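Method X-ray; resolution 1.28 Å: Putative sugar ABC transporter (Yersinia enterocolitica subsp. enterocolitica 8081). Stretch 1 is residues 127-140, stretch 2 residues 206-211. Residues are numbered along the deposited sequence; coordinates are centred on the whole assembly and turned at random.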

# COMPACT_ATOMS: atom_id res chain seq x y z
N LEU A 127 2.97 -10.39 -4.97
CA LEU A 127 1.60 -9.82 -5.11
C LEU A 127 1.08 -10.14 -6.50
O LEU A 127 -0.13 -10.46 -6.68
N THR A 128 1.91 -9.96 -7.53
CA THR A 128 1.55 -10.24 -8.90
C THR A 128 1.35 -11.73 -9.15
O THR A 128 0.40 -12.12 -9.80
N ASN A 129 2.36 -12.51 -8.73
CA ASN A 129 2.29 -13.94 -8.98
C ASN A 129 1.05 -14.54 -8.38
O ASN A 129 0.48 -15.48 -8.96
N GLU A 130 0.65 -14.10 -7.18
CA GLU A 130 -0.51 -14.67 -6.55
C GLU A 130 -1.84 -14.21 -7.13
O GLU A 130 -2.85 -14.89 -7.13
N SER A 131 -1.90 -12.95 -7.59
CA SER A 131 -3.17 -12.34 -8.09
C SER A 131 -3.35 -12.65 -9.56
O SER A 131 -4.31 -13.33 -9.98
N PHE A 132 -2.41 -12.19 -10.36
CA PHE A 132 -2.40 -12.50 -11.76
C PHE A 132 -2.22 -14.00 -12.03
O PHE A 132 -2.81 -14.56 -12.95
N GLY A 133 -1.41 -14.65 -11.21
CA GLY A 133 -1.29 -16.08 -11.36
C GLY A 133 -2.54 -16.82 -11.12
O GLY A 133 -2.80 -17.86 -11.73
N GLN A 134 -3.42 -16.35 -10.21
CA GLN A 134 -4.75 -16.98 -10.02
C GLN A 134 -5.56 -16.82 -11.23
O GLN A 134 -6.32 -17.75 -11.57
N LEU A 135 -5.48 -15.69 -11.90
CA LEU A 135 -6.19 -15.47 -13.16
C LEU A 135 -5.76 -16.54 -14.19
O LEU A 135 -6.50 -17.21 -14.89
N VAL A 136 -4.44 -16.71 -14.29
CA VAL A 136 -3.89 -17.68 -15.24
C VAL A 136 -4.42 -19.04 -14.93
O VAL A 136 -4.78 -19.80 -15.86
N LYS A 137 -4.37 -19.47 -13.66
CA LYS A 137 -4.83 -20.80 -13.23
C LYS A 137 -6.33 -20.92 -13.59
O LYS A 137 -6.76 -21.92 -14.17
N ASP A 138 -7.14 -19.94 -13.25
CA ASP A 138 -8.61 -20.02 -13.41
C ASP A 138 -9.01 -20.11 -14.87
O ASP A 138 -9.98 -20.69 -15.17
N PHE A 139 -8.20 -19.52 -15.78
CA PHE A 139 -8.50 -19.51 -17.20
C PHE A 139 -7.62 -20.50 -18.01
O PHE A 139 -7.64 -20.50 -19.25
N ASN A 140 -6.85 -21.30 -17.29
CA ASN A 140 -5.94 -22.25 -18.02
C ASN A 140 -5.10 -21.62 -19.11
O ASN A 140 -4.87 -22.14 -20.19
N ILE A 206 -14.09 -10.17 -23.37
CA ILE A 206 -13.19 -9.94 -22.23
C ILE A 206 -13.51 -11.09 -21.24
O ILE A 206 -14.65 -11.34 -20.90
N ASP A 207 -12.43 -11.71 -20.76
CA ASP A 207 -12.57 -12.75 -19.73
C ASP A 207 -12.32 -12.29 -18.30
O ASP A 207 -13.00 -12.75 -17.36
N ALA A 208 -11.32 -11.39 -18.11
CA ALA A 208 -10.92 -11.05 -16.79
C ALA A 208 -10.26 -9.68 -16.79
O ALA A 208 -9.78 -9.21 -17.81
N ILE A 209 -10.17 -9.12 -15.56
CA ILE A 209 -9.48 -7.87 -15.31
C ILE A 209 -8.50 -8.05 -14.16
O ILE A 209 -8.89 -8.59 -13.12
N TRP A 210 -7.27 -7.59 -14.37
CA TRP A 210 -6.27 -7.59 -13.28
C TRP A 210 -6.07 -6.18 -12.80
O TRP A 210 -5.59 -5.33 -13.56
N GLY A 211 -6.46 -5.96 -11.52
CA GLY A 211 -6.29 -4.64 -10.95
C GLY A 211 -5.09 -4.60 -10.01
O GLY A 211 -5.02 -5.31 -9.01

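Which side chains fill the gap between the two stretches? The helix and strand run antiparallel, their axes 9.1 Å apart at closest approach. Ser-131, Phe-132, Leu-135 and Phe-139 point toward the second stretch; Asp-207, Ala-208 and Trp-210 point back, while Ile-209 turns away, in keeping with the alternation of a strand from Ala-208 to Trp-210.

How is the large Trp-210 side chain held? With chi1 t and chi2 at 47°, its indole reaches the helix, where Trp-210 NE1 donates a hydrogen bond to Ser-131 OG at 2.9 Å. The p rotamer of Ser-131 also lets Ser-131 OG donate to Leu-127 O at 2.7 Å, so one hydroxyl both accepts from the indole and gives to the helix backbone. Thr-128, rotamer m, adds CG2 at 3.7 Å from Trp-210 CZ2.

What covers the indole face? Phe-132 CB lies over the five-membered ring of Trp-210, 3.8 Å from its centroid, a CH-pi contact. With chi1 t, Phe-132 CD1 comes to 3.8 Å from Trp-210 CG, the phenyl and five-membered ring planes oblique at 54°.

How does the contact close beyond the tryptophan? Leu-135, extended in t,t, places CD1 3.7 Å from Ala-208 CB and 4.3 Å from Trp-210 CB. Phe-139, rotamer m, sets CE2 3.9 Å from Ala-208 CB and CE1 3.7 Å from Asp-207 CB.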

# COMPACT_ATOMS: atom_id res chain seq x y z
CB LEU A 127 1.56 -8.31 -4.87
CG LEU A 127 1.84 -7.85 -3.47
CD1 LEU A 127 1.96 -6.32 -3.41
CD2 LEU A 127 0.82 -8.31 -2.47
CB THR A 128 2.60 -9.63 -9.85
OG1 THR A 128 2.70 -8.23 -9.63
CG2 THR A 128 2.35 -9.91 -11.26
CB ASN A 129 3.58 -14.60 -8.53
CG ASN A 129 4.80 -14.21 -9.38
OD1 ASN A 129 4.68 -13.82 -10.50
ND2 ASN A 129 5.99 -14.31 -8.78
CB GLU A 130 -0.45 -14.45 -5.05
CG GLU A 130 0.69 -15.15 -4.36
CD GLU A 130 0.92 -16.69 -4.65
OE1 GLU A 130 0.02 -17.41 -4.75
OE2 GLU A 130 2.14 -17.09 -4.72
CB SER A 131 -3.20 -10.82 -7.81
OG SER A 131 -2.15 -10.13 -8.41
CB PHE A 132 -1.38 -11.66 -12.55
CG PHE A 132 -1.50 -11.78 -14.04
CD1 PHE A 132 -2.58 -11.27 -14.68
CD2 PHE A 132 -0.51 -12.44 -14.79
CE1 PHE A 132 -2.71 -11.37 -15.99
CE2 PHE A 132 -0.67 -12.57 -16.15
CZ PHE A 132 -1.80 -12.05 -16.73
CB GLN A 134 -5.44 -16.45 -8.80
CG GLN A 134 -6.62 -17.32 -8.37
CD GLN A 134 -6.24 -18.72 -7.89
OE1 GLN A 134 -5.25 -18.86 -7.08
NE2 GLN A 134 -6.87 -19.69 -8.44
CB LEU A 135 -5.99 -14.03 -13.62
CG LEU A 135 -6.74 -13.51 -14.85
CD1 LEU A 135 -6.58 -12.00 -14.88
CD2 LEU A 135 -6.23 -14.08 -16.13
CB VAL A 136 -2.37 -17.65 -15.20
CG1 VAL A 136 -1.76 -18.82 -16.00
CG2 VAL A 136 -1.80 -16.27 -15.72
CB LYS A 137 -4.68 -20.91 -11.75
CG LYS A 137 -3.28 -21.10 -11.24
CD LYS A 137 -3.24 -21.22 -9.68
CE LYS A 137 -1.83 -21.39 -9.18
NZ LYS A 137 -1.74 -21.37 -7.75
CB ASP A 138 -9.27 -18.85 -12.79
CG ASP A 138 -9.23 -18.89 -11.24
OD1 ASP A 138 -8.81 -19.90 -10.62
OD2 ASP A 138 -9.74 -17.87 -10.60
CB PHE A 139 -8.47 -18.09 -17.74
CG PHE A 139 -9.62 -17.28 -17.28
CD1 PHE A 139 -10.79 -17.28 -17.98
CD2 PHE A 139 -9.56 -16.62 -16.12
CE1 PHE A 139 -11.91 -16.58 -17.51
CE2 PHE A 139 -10.68 -15.93 -15.66
CZ PHE A 139 -11.85 -15.88 -16.33
CB ASN A 140 -6.66 -23.45 -18.65
CG ASN A 140 -7.23 -24.45 -17.67
OD1 ASN A 140 -8.10 -24.15 -16.87
ND2 ASN A 140 -6.83 -25.70 -17.85
CB ILE A 206 -13.45 -8.57 -21.50
CG1 ILE A 206 -13.25 -7.44 -22.45
CG2 ILE A 206 -12.55 -8.47 -20.30
CD1 ILE A 206 -13.81 -6.12 -21.87
CB ASP A 207 -11.60 -13.91 -20.06
CG ASP A 207 -11.92 -14.53 -21.41
OD1 ASP A 207 -13.07 -14.95 -21.53
OD2 ASP A 207 -11.07 -14.47 -22.34
CB ALA A 208 -9.99 -12.15 -16.20
CB ILE A 209 -10.49 -6.71 -15.06
CG1 ILE A 209 -11.39 -6.53 -16.24
CG2 ILE A 209 -9.78 -5.45 -14.63
CD1 ILE A 209 -12.50 -5.51 -16.04
CB TRP A 210 -4.97 -8.17 -13.76
CG TRP A 210 -3.86 -8.24 -12.74
CD1 TRP A 210 -4.00 -8.72 -11.46
CD2 TRP A 210 -2.55 -7.73 -12.85
NE1 TRP A 210 -2.81 -8.60 -10.80
CE2 TRP A 210 -1.92 -7.99 -11.63
CE3 TRP A 210 -1.81 -7.13 -13.85
CZ2 TRP A 210 -0.57 -7.65 -11.38
CZ3 TRP A 210 -0.54 -6.81 -13.63
CH2 TRP A 210 0.07 -7.06 -12.38